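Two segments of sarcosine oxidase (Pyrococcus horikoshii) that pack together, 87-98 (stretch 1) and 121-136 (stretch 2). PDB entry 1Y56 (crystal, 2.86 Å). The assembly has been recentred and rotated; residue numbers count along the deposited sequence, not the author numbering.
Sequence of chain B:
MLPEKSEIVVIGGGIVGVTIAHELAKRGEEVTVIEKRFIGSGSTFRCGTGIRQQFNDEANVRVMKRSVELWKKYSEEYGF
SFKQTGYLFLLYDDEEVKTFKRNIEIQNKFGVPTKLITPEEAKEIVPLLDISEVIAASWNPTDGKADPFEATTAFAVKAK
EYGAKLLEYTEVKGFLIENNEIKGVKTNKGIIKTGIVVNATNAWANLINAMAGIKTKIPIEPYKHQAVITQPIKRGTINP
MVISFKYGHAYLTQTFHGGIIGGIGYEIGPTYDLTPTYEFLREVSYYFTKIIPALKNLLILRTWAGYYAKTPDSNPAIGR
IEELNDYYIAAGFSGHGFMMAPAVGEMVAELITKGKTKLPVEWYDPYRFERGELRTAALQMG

Stretch 1, residues 87-98: YLFLLYDDEEVK
Stretch 2, residues 121-136: EAKEIVPLLDISEVIA

Strand 87-91 of stretch 1 leads through a short loop into a helix beginning at Asp-94, and stretch 2 runs from the end of a helix (121-124) through two type I turns, Val-126 to Leu-129 and Ile-131 to Val-134, to Ala-136, which pairs antiparallel with Leu-91; together they bury 615 Å². Tyr-87 stays out of reach. Leu-88 (phi/psi -129/105; chi1 t, chi2 p) points toward stretch 2, where its CD2 lies 3.8 Å from Leu-129 CD2 and 4.1 Å from Val-126 CG2, and its CD1 4.4 Å from Ile-125 CD1; Leu-88 CD2 is 4.4 Å from Ala-122 CB, and the two CA atoms are 7.6 Å apart. Phe-89 (chi1 m) starts sideways, and its ring turns from stretch 2. Leu-90 (-78/132; m, t) starts sideways, but its CD2 reaches Leu-129 CD2 at 3.8 Å and Val-134 CG1 at 4.2 Å, extending the apolar cluster. Leu-88, Leu-90, Ala-122, Val-126, Leu-129 and Val-134 are all buried, where apolar side chains suit. At Leu-91 (-115/146; chi1 m, chi2 14°) the backbones join, CA to CA 5.2 Å from Ala-136: Leu-91 N donates to Ala-136 O (2.9 Å, 150°), and Ile-135 N donates to Leu-91 O (2.8 Å, 164°). Leu-91 CD2 sits 4.1 Å from Ala-136 CB on the same sheet face. Tyr-92 (-127/-14; chi1 m, chi2 -97°) brings its ring back to stretch 2, with CD1 3.2 Å from Glu-133 O at the ring edge and CE1 3.9 Å from Val-134 CG2 (chi1 t). Asp-93 (chi1 p) caps the helix, its OD2 accepting from Glu-96 N at 3.1 Å; in return Glu-96 OE2 accepts from Tyr-92 N at 2.7 Å. Ile-135 (-109/-26; p, t), though exposed, extends CD1 to 3.7 Å from Asp-94 OD1 and 3.5 Å from Val-97 CG2. Val-97 (-58/-52; chi1 t) points toward stretch 2, its CG2 also 4.4 Å from Ala-136 CB.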

ATOM      1  N   TYR B  87      16.233  14.344  58.634  1.00 29.82           N
ATOM      2  CA  TYR B  87      15.660  15.306  57.691  1.00 29.21           C
ATOM      3  C   TYR B  87      16.102  16.660  58.173  1.00 28.85           C
ATOM      4  O   TYR B  87      16.078  16.935  59.368  1.00 28.88           O
ATOM      5  CB  TYR B  87      14.148  15.305  57.776  1.00 29.53           C
ATOM      6  CG  TYR B  87      13.354  14.826  56.581  1.00 29.77           C
ATOM      7  CD1 TYR B  87      12.533  15.708  55.889  1.00 29.39           C
ATOM      8  CD2 TYR B  87      13.356  13.484  56.193  1.00 30.82           C
ATOM      9  CE1 TYR B  87      11.755  15.282  54.822  1.00 30.73           C
ATOM     10  CE2 TYR B  87      12.575  13.039  55.116  1.00 30.78           C
ATOM     11  CZ  TYR B  87      11.776  13.946  54.442  1.00 31.16           C
ATOM     12  OH  TYR B  87      10.995  13.540  53.386  1.00 31.02           O
ATOM     13  N   LEU B  88      16.460  17.526  57.240  1.00 28.78           N
ATOM     14  CA  LEU B  88      17.035  18.816  57.563  1.00 28.59           C
ATOM     15  C   LEU B  88      16.287  19.926  56.831  1.00 28.73           C
ATOM     16  O   LEU B  88      16.435  20.087  55.622  1.00 29.04           O
ATOM     17  CB  LEU B  88      18.493  18.796  57.141  1.00 28.39           C
ATOM     18  CG  LEU B  88      19.421  19.860  57.678  1.00 29.19           C
ATOM     19  CD1 LEU B  88      19.631  19.656  59.177  1.00 30.03           C
ATOM     20  CD2 LEU B  88      20.727  19.753  56.924  1.00 29.31           C
ATOM     21  N   PHE B  89      15.463  20.676  57.555  1.00 28.83           N
ATOM     22  CA  PHE B  89      14.745  21.800  56.968  1.00 28.77           C
ATOM     23  C   PHE B  89      15.579  23.064  57.112  1.00 29.17           C
ATOM     24  O   PHE B  89      15.767  23.548  58.226  1.00 29.49           O
ATOM     25  CB  PHE B  89      13.417  21.999  57.683  1.00 28.40           C
ATOM     26  CG  PHE B  89      12.368  20.973  57.343  1.00 28.32           C
ATOM     27  CD1 PHE B  89      11.415  21.231  56.360  1.00 26.93           C
ATOM     28  CD2 PHE B  89      12.300  19.760  58.036  1.00 27.52           C
ATOM     29  CE1 PHE B  89      10.429  20.293  56.065  1.00 26.31           C
ATOM     30  CE2 PHE B  89      11.315  18.822  57.741  1.00 25.38           C
ATOM     31  CZ  PHE B  89      10.383  19.084  56.763  1.00 25.09           C
ATOM     32  N   LEU B  90      16.087  23.604  56.007  1.00 29.53           N
ATOM     33  CA  LEU B  90      16.862  24.849  56.086  1.00 30.31           C
ATOM     34  C   LEU B  90      15.968  26.078  56.222  1.00 31.03           C
ATOM     35  O   LEU B  90      15.022  26.236  55.465  1.00 31.15           O
ATOM     36  CB  LEU B  90      17.758  25.026  54.861  1.00 30.15           C
ATOM     37  CG  LEU B  90      18.704  23.900  54.463  1.00 29.35           C
ATOM     38  CD1 LEU B  90      19.295  24.195  53.098  1.00 26.82           C
ATOM     39  CD2 LEU B  90      19.776  23.714  55.525  1.00 28.53           C
ATOM     40  N   LEU B  91      16.288  26.950  57.174  1.00 32.22           N
ATOM     41  CA  LEU B  91      15.528  28.182  57.411  1.00 33.11           C
ATOM     42  C   LEU B  91      16.370  29.424  57.111  1.00 33.96           C
ATOM     43  O   LEU B  91      17.577  29.441  57.343  1.00 33.44           O
ATOM     44  CB  LEU B  91      15.038  28.222  58.857  1.00 32.85           C
ATOM     45  CG  LEU B  91      13.906  27.337  59.393  1.00 33.05           C
ATOM     46  CD1 LEU B  91      13.483  26.170  58.508  1.00 32.23           C
ATOM     47  CD2 LEU B  91      14.309  26.827  60.764  1.00 33.45           C
ATOM     48  N   TYR B  92      15.718  30.471  56.610  1.00 35.66           N
ATOM     49  CA  TYR B  92      16.431  31.675  56.144  1.00 37.04           C
ATOM     50  C   TYR B  92      15.966  32.996  56.732  1.00 38.13           C
ATOM     51  O   TYR B  92      16.657  33.995  56.568  1.00 38.31           O
ATOM     52  CB  TYR B  92      16.369  31.790  54.625  1.00 36.52           C
ATOM     53  CG  TYR B  92      16.794  30.548  53.913  1.00 36.28           C
ATOM     54  CD1 TYR B  92      18.088  30.415  53.431  1.00 36.22           C
ATOM     55  CD2 TYR B  92      15.900  29.495  53.718  1.00 35.61           C
ATOM     56  CE1 TYR B  92      18.485  29.267  52.763  1.00 36.17           C
ATOM     57  CE2 TYR B  92      16.286  28.349  53.057  1.00 35.50           C
ATOM     58  CZ  TYR B  92      17.576  28.243  52.577  1.00 35.50           C
ATOM     59  OH  TYR B  92      17.964  27.108  51.921  1.00 35.62           O
ATOM     60  N   ASP B  93      14.803  33.017  57.381  1.00 39.74           N
ATOM     61  CA  ASP B  93      14.305  34.249  58.008  1.00 41.63           C
ATOM     62  C   ASP B  93      13.428  34.032  59.250  1.00 42.57           C
ATOM     63  O   ASP B  93      12.994  32.911  59.542  1.00 42.83           O
ATOM     64  CB  ASP B  93      13.621  35.171  56.985  1.00 41.79           C
ATOM     65  CG  ASP B  93      12.544  34.465  56.179  1.00 44.03           C
ATOM     66  OD1 ASP B  93      12.635  34.472  54.926  1.00 45.67           O
ATOM     67  OD2 ASP B  93      11.608  33.901  56.792  1.00 45.97           O
ATOM     68  N   ASP B  94      13.181  35.129  59.969  1.00 43.79           N
ATOM     69  CA  ASP B  94      12.478  35.117  61.253  1.00 44.82           C
ATOM     70  C   ASP B  94      11.056  34.633  61.078  1.00 45.26           C
ATOM     71  O   ASP B  94      10.522  33.921  61.924  1.00 45.23           O
ATOM     72  CB  ASP B  94      12.484  36.517  61.858  1.00 45.08           C
ATOM     73  CG  ASP B  94      13.884  37.137  61.901  1.00 46.78           C
ATOM     74  OD1 ASP B  94      14.873  36.456  61.530  1.00 48.73           O
ATOM     75  OD2 ASP B  94      13.998  38.314  62.314  1.00 48.05           O
ATOM     76  N   GLU B  95      10.448  35.038  59.971  1.00 45.93           N
ATOM     77  CA  GLU B  95       9.212  34.441  59.520  1.00 46.88           C
ATOM     78  C   GLU B  95       9.240  32.911  59.698  1.00 46.65           C
ATOM     79  O   GLU B  95       8.458  32.353  60.487  1.00 46.69           O
ATOM     80  CB  GLU B  95       8.970  34.813  58.049  1.00 47.49           C
ATOM     81  CG  GLU B  95       8.059  36.015  57.840  1.00 50.19           C
ATOM     82  CD  GLU B  95       6.671  35.802  58.461  1.00 54.34           C
ATOM     83  OE1 GLU B  95       6.131  36.774  59.046  1.00 55.99           O
ATOM     84  OE2 GLU B  95       6.128  34.663  58.378  1.00 54.95           O
ATOM     85  N   GLU B  96      10.158  32.259  58.983  1.00 46.29           N
ATOM     86  CA  GLU B  96      10.305  30.803  58.986  1.00 46.04           C
ATOM     87  C   GLU B  96      10.665  30.225  60.359  1.00 45.54           C
ATOM     88  O   GLU B  96      10.106  29.203  60.783  1.00 45.45           O
ATOM     89  CB  GLU B  96      11.378  30.387  57.982  1.00 46.17           C
ATOM     90  CG  GLU B  96      10.903  30.254  56.562  1.00 47.49           C
ATOM     91  CD  GLU B  96      12.053  30.024  55.583  1.00 49.95           C
ATOM     92  OE1 GLU B  96      11.847  29.269  54.595  1.00 51.16           O
ATOM     93  OE2 GLU B  96      13.156  30.594  55.801  1.00 49.41           O
ATOM     94  N   VAL B  97      11.608  30.877  61.037  1.00 44.70           N
ATOM     95  CA  VAL B  97      12.071  30.424  62.340  1.00 44.13           C
ATOM     96  C   VAL B  97      10.903  30.338  63.337  1.00 43.97           C
ATOM     97  O   VAL B  97      10.691  29.297  63.955  1.00 43.67           O
ATOM     98  CB  VAL B  97      13.239  31.307  62.866  1.00 44.17           C
ATOM     99  CG1 VAL B  97      13.685  30.865  64.253  1.00 43.87           C
ATOM    100  CG2 VAL B  97      14.415  31.240  61.914  1.00 43.60           C
ATOM    101  N   LYS B  98      10.143  31.428  63.456  1.00 44.06           N
ATOM    102  CA  LYS B  98       8.962  31.501  64.322  1.00 44.06           C
ATOM    103  C   LYS B  98       8.010  30.349  64.030  1.00 43.68           C
ATOM    104  O   LYS B  98       7.567  29.664  64.951  1.00 43.73           O
ATOM    105  CB  LYS B  98       8.242  32.838  64.113  1.00 44.36           C
ATOM    106  CG  LYS B  98       7.331  33.319  65.265  1.00 46.09           C
ATOM    107  CD  LYS B  98       5.951  32.620  65.319  1.00 49.03           C
ATOM    108  CE  LYS B  98       5.865  31.579  66.478  1.00 50.41           C
ATOM    109  NZ  LYS B  98       4.541  30.867  66.575  1.00 49.66           N
ATOM    110  N   GLU B 121      25.978  23.784  62.783  1.00 36.23           N
ATOM    111  CA  GLU B 121      25.557  22.416  63.106  1.00 36.69           C
ATOM    112  C   GLU B 121      25.013  21.712  61.863  1.00 36.19           C
ATOM    113  O   GLU B 121      25.429  20.591  61.538  1.00 36.33           O
ATOM    114  CB  GLU B 121      24.514  22.409  64.224  1.00 37.06           C
ATOM    115  CG  GLU B 121      25.069  22.847  65.570  1.00 39.54           C
ATOM    116  CD  GLU B 121      23.995  23.179  66.619  1.00 42.46           C
ATOM    117  OE1 GLU B 121      22.818  23.430  66.248  1.00 42.34           O
ATOM    118  OE2 GLU B 121      24.350  23.202  67.829  1.00 43.63           O
ATOM    119  N   ALA B 122      24.099  22.391  61.165  1.00 35.53           N
ATOM    120  CA  ALA B 122      23.559  21.914  59.895  1.00 34.80           C
ATOM    121  C   ALA B 122      24.664  21.574  58.915  1.00 34.46           C
ATOM    122  O   ALA B 122      24.542  20.606  58.191  1.00 34.62           O
ATOM    123  CB  ALA B 122      22.616  22.935  59.289  1.00 34.54           C
ATOM    124  N   LYS B 123      25.733  22.366  58.901  1.00 34.04           N
ATOM    125  CA  LYS B 123      26.859  22.146  58.001  1.00 33.76           C
ATOM    126  C   LYS B 123      27.799  21.009  58.450  1.00 33.85           C
ATOM    127  O   LYS B 123      28.544  20.471  57.636  1.00 33.92           O
ATOM    128  CB  LYS B 123      27.636  23.450  57.795  1.00 33.67           C
ATOM    129  CG  LYS B 123      28.733  23.391  56.728  1.00 33.17           C
ATOM    130  CD  LYS B 123      29.457  24.727  56.627  1.00 33.01           C
ATOM    131  CE  LYS B 123      30.738  24.638  55.810  1.00 32.76           C
ATOM    132  NZ  LYS B 123      30.465  24.252  54.404  1.00 31.66           N
ATOM    133  N   GLU B 124      27.774  20.636  59.728  1.00 33.72           N
ATOM    134  CA  GLU B 124      28.516  19.450  60.159  1.00 33.83           C
ATOM    135  C   GLU B 124      27.924  18.217  59.502  1.00 33.16           C
ATOM    136  O   GLU B 124      28.598  17.563  58.715  1.00 33.34           O
ATOM    137  CB  GLU B 124      28.508  19.295  61.669  1.00 34.31           C
ATOM    138  CG  GLU B 124      29.517  20.168  62.353  1.00 36.76           C
ATOM    139  CD  GLU B 124      29.650  19.808  63.810  1.00 40.80           C
ATOM    140  OE1 GLU B 124      29.949  18.621  64.080  1.00 41.35           O
ATOM    141  OE2 GLU B 124      29.451  20.702  64.680  1.00 43.26           O
ATOM    142  N   ILE B 125      26.667  17.908  59.827  1.00 32.41           N
ATOM    143  CA  ILE B 125      25.827  17.070  58.969  1.00 31.55           C
ATOM    144  C   ILE B 125      25.925  17.753  57.609  1.00 31.55           C
ATOM    145  O   ILE B 125      25.899  18.978  57.552  1.00 32.41           O
ATOM    146  CB  ILE B 125      24.351  17.149  59.407  1.00 31.32           C
ATOM    147  CG1 ILE B 125      24.228  17.282  60.934  1.00 30.48           C
ATOM    148  CG2 ILE B 125      23.584  15.956  58.885  1.00 31.39           C
ATOM    149  CD1 ILE B 125      22.835  17.616  61.433  1.00 28.52           C
ATOM    150  N   VAL B 126      26.047  17.020  56.511  1.00 30.72           N
ATOM    151  CA  VAL B 126      26.119  17.695  55.179  1.00 30.23           C
ATOM    152  C   VAL B 126      27.186  18.816  55.064  1.00 29.78           C
ATOM    153  O   VAL B 126      26.850  19.995  54.954  1.00 29.41           O
ATOM    154  CB  VAL B 126      24.742  18.286  54.707  1.00 29.90           C
ATOM    155  CG1 VAL B 126      24.712  18.393  53.193  1.00 30.02           C
ATOM    156  CG2 VAL B 126      23.580  17.439  55.177  1.00 29.70           C
ATOM    157  N   PRO B 127      28.478  18.446  55.077  1.00 29.77           N
ATOM    158  CA  PRO B 127      29.533  19.456  54.969  1.00 29.72           C
ATOM    159  C   PRO B 127      29.461  20.372  53.746  1.00 29.76           C
ATOM    160  O   PRO B 127      29.930  21.502  53.825  1.00 29.84           O
ATOM    161  CB  PRO B 127      30.813  18.621  54.936  1.00 29.49           C
ATOM    162  CG  PRO B 127      30.448  17.348  55.608  1.00 29.40           C
ATOM    163  CD  PRO B 127      29.038  17.086  55.218  1.00 29.75           C
ATOM    164  N   LEU B 128      28.871  19.906  52.642  1.00 30.15           N
ATOM    165  CA  LEU B 128      28.826  20.686  51.376  1.00 30.32           C
ATOM    166  C   LEU B 128      27.712  21.737  51.275  1.00 30.55           C
ATOM    167  O   LEU B 128      27.620  22.463  50.274  1.00 30.44           O
ATOM    168  CB  LEU B 128      28.747  19.763  50.162  1.00 30.18           C
ATOM    169  CG  LEU B 128      29.976  18.942  49.795  1.00 30.06           C
ATOM    170  CD1 LEU B 128      29.676  18.107  48.579  1.00 29.83           C
ATOM    171  CD2 LEU B 128      31.130  19.853  49.527  1.00 29.95           C
ATOM    172  N   LEU B 129      26.867  21.797  52.303  1.00 30.76           N
ATOM    173  CA  LEU B 129      25.835  22.813  52.426  1.00 31.07           C
ATOM    174  C   LEU B 129      26.424  24.218  52.377  1.00 31.58           C
ATOM    175  O   LEU B 129      27.384  24.505  53.098  1.00 31.81           O
ATOM    176  CB  LEU B 129      25.151  22.630  53.766  1.00 30.75           C
ATOM    177  CG  LEU B 129      23.637  22.673  53.817  1.00 30.62           C
ATOM    178  CD1 LEU B 129      23.042  21.902  52.658  1.00 29.65           C
ATOM    179  CD2 LEU B 129      23.204  22.070  55.143  1.00 29.87           C
ATOM    180  N   ASP B 130      25.876  25.088  51.526  1.00 32.02           N
ATOM    181  CA  ASP B 130      26.246  26.507  51.575  1.00 32.51           C
ATOM    182  C   ASP B 130      25.489  27.147  52.715  1.00 33.19           C
ATOM    183  O   ASP B 130      24.253  27.162  52.718  1.00 33.46           O
ATOM    184  CB  ASP B 130      25.932  27.238  50.274  1.00 32.33           C
ATOM    185  CG  ASP B 130      26.261  28.735  50.337  1.00 32.29           C
ATOM    186  OD1 ASP B 130      26.031  29.433  49.327  1.00 32.84           O
ATOM    187  OD2 ASP B 130      26.744  29.225  51.384  1.00 31.84           O
ATOM    188  N   ILE B 131      26.226  27.685  53.682  1.00 33.64           N
ATOM    189  CA  ILE B 131      25.602  28.086  54.932  1.00 34.08           C
ATOM    190  C   ILE B 131      25.332  29.584  55.008  1.00 34.26           C
ATOM    191  O   ILE B 131      24.685  30.059  55.932  1.00 34.33           O
ATOM    192  CB  ILE B 131      26.371  27.468  56.162  1.00 34.37           C
ATOM    193  CG1 ILE B 131      25.383  26.727  57.043  1.00 35.17           C
ATOM    194  CG2 ILE B 131      27.245  28.470  56.947  1.00 33.81           C
ATOM    195  CD1 ILE B 131      24.527  25.747  56.256  1.00 36.16           C
ATOM    196  N   SER B 132      25.767  30.298  53.977  1.00 34.68           N
ATOM    197  CA  SER B 132      25.834  31.758  54.001  1.00 35.13           C
ATOM    198  C   SER B 132      24.543  32.497  54.277  1.00 35.21           C
ATOM    199  O   SER B 132      24.590  33.577  54.848  1.00 35.48           O
ATOM    200  CB  SER B 132      26.524  32.323  52.748  1.00 35.09           C
ATOM    201  OG  SER B 132      25.999  31.765  51.566  1.00 35.83           O
ATOM    202  N   GLU B 133      23.397  31.960  53.883  1.00 35.45           N
ATOM    203  CA  GLU B 133      22.148  32.672  54.196  1.00 36.06           C
ATOM    204  C   GLU B 133      21.132  31.873  55.009  1.00 35.90           C
ATOM    205  O   GLU B 133      20.003  32.322  55.214  1.00 36.07           O
ATOM    206  CB  GLU B 133      21.517  33.283  52.948  1.00 36.32           C
ATOM    207  CG  GLU B 133      21.339  32.329  51.785  1.00 39.02           C
ATOM    208  CD  GLU B 133      20.961  33.044  50.486  1.00 42.63           C
ATOM    209  OE1 GLU B 133      21.375  32.551  49.404  1.00 43.75           O
ATOM    210  OE2 GLU B 133      20.250  34.089  50.540  1.00 43.51           O
ATOM    211  N   VAL B 134      21.554  30.698  55.474  1.00 35.75           N
ATOM    212  CA  VAL B 134      20.768  29.867  56.384  1.00 35.46           C
ATOM    213  C   VAL B 134      20.943  30.404  57.794  1.00 35.40           C
ATOM    214  O   VAL B 134      22.063  30.620  58.238  1.00 35.60           O
ATOM    215  CB  VAL B 134      21.262  28.417  56.372  1.00 35.42           C
ATOM    216  CG1 VAL B 134      20.301  27.520  57.142  1.00 34.83           C
ATOM    217  CG2 VAL B 134      21.452  27.928  54.939  1.00 35.80           C
ATOM    218  N   ILE B 135      19.842  30.621  58.503  1.00 35.34           N
ATOM    219  CA  ILE B 135      19.924  31.244  59.834  1.00 35.04           C
ATOM    220  C   ILE B 135      19.627  30.250  60.968  1.00 34.91           C
ATOM    221  O   ILE B 135      20.094  30.412  62.101  1.00 35.06           O
ATOM    222  CB  ILE B 135      19.068  32.554  59.940  1.00 35.00           C
ATOM    223  CG1 ILE B 135      17.567  32.248  60.044  1.00 34.75           C
ATOM    224  CG2 ILE B 135      19.409  33.531  58.780  1.00 34.56           C
ATOM    225  CD1 ILE B 135      16.752  33.418  60.573  1.00 34.85           C
ATOM    226  N   ALA B 136      18.855  29.223  60.643  1.00 34.30           N
ATOM    227  CA  ALA B 136      18.688  28.079  61.509  1.00 33.92           C
ATOM    228  C   ALA B 136      18.271  26.909  60.632  1.00 33.79           C
ATOM    229  O   ALA B 136      18.088  27.062  59.421  1.00 33.72           O
ATOM    230  CB  ALA B 136      17.649  28.364  62.579  1.00 33.71           C
TER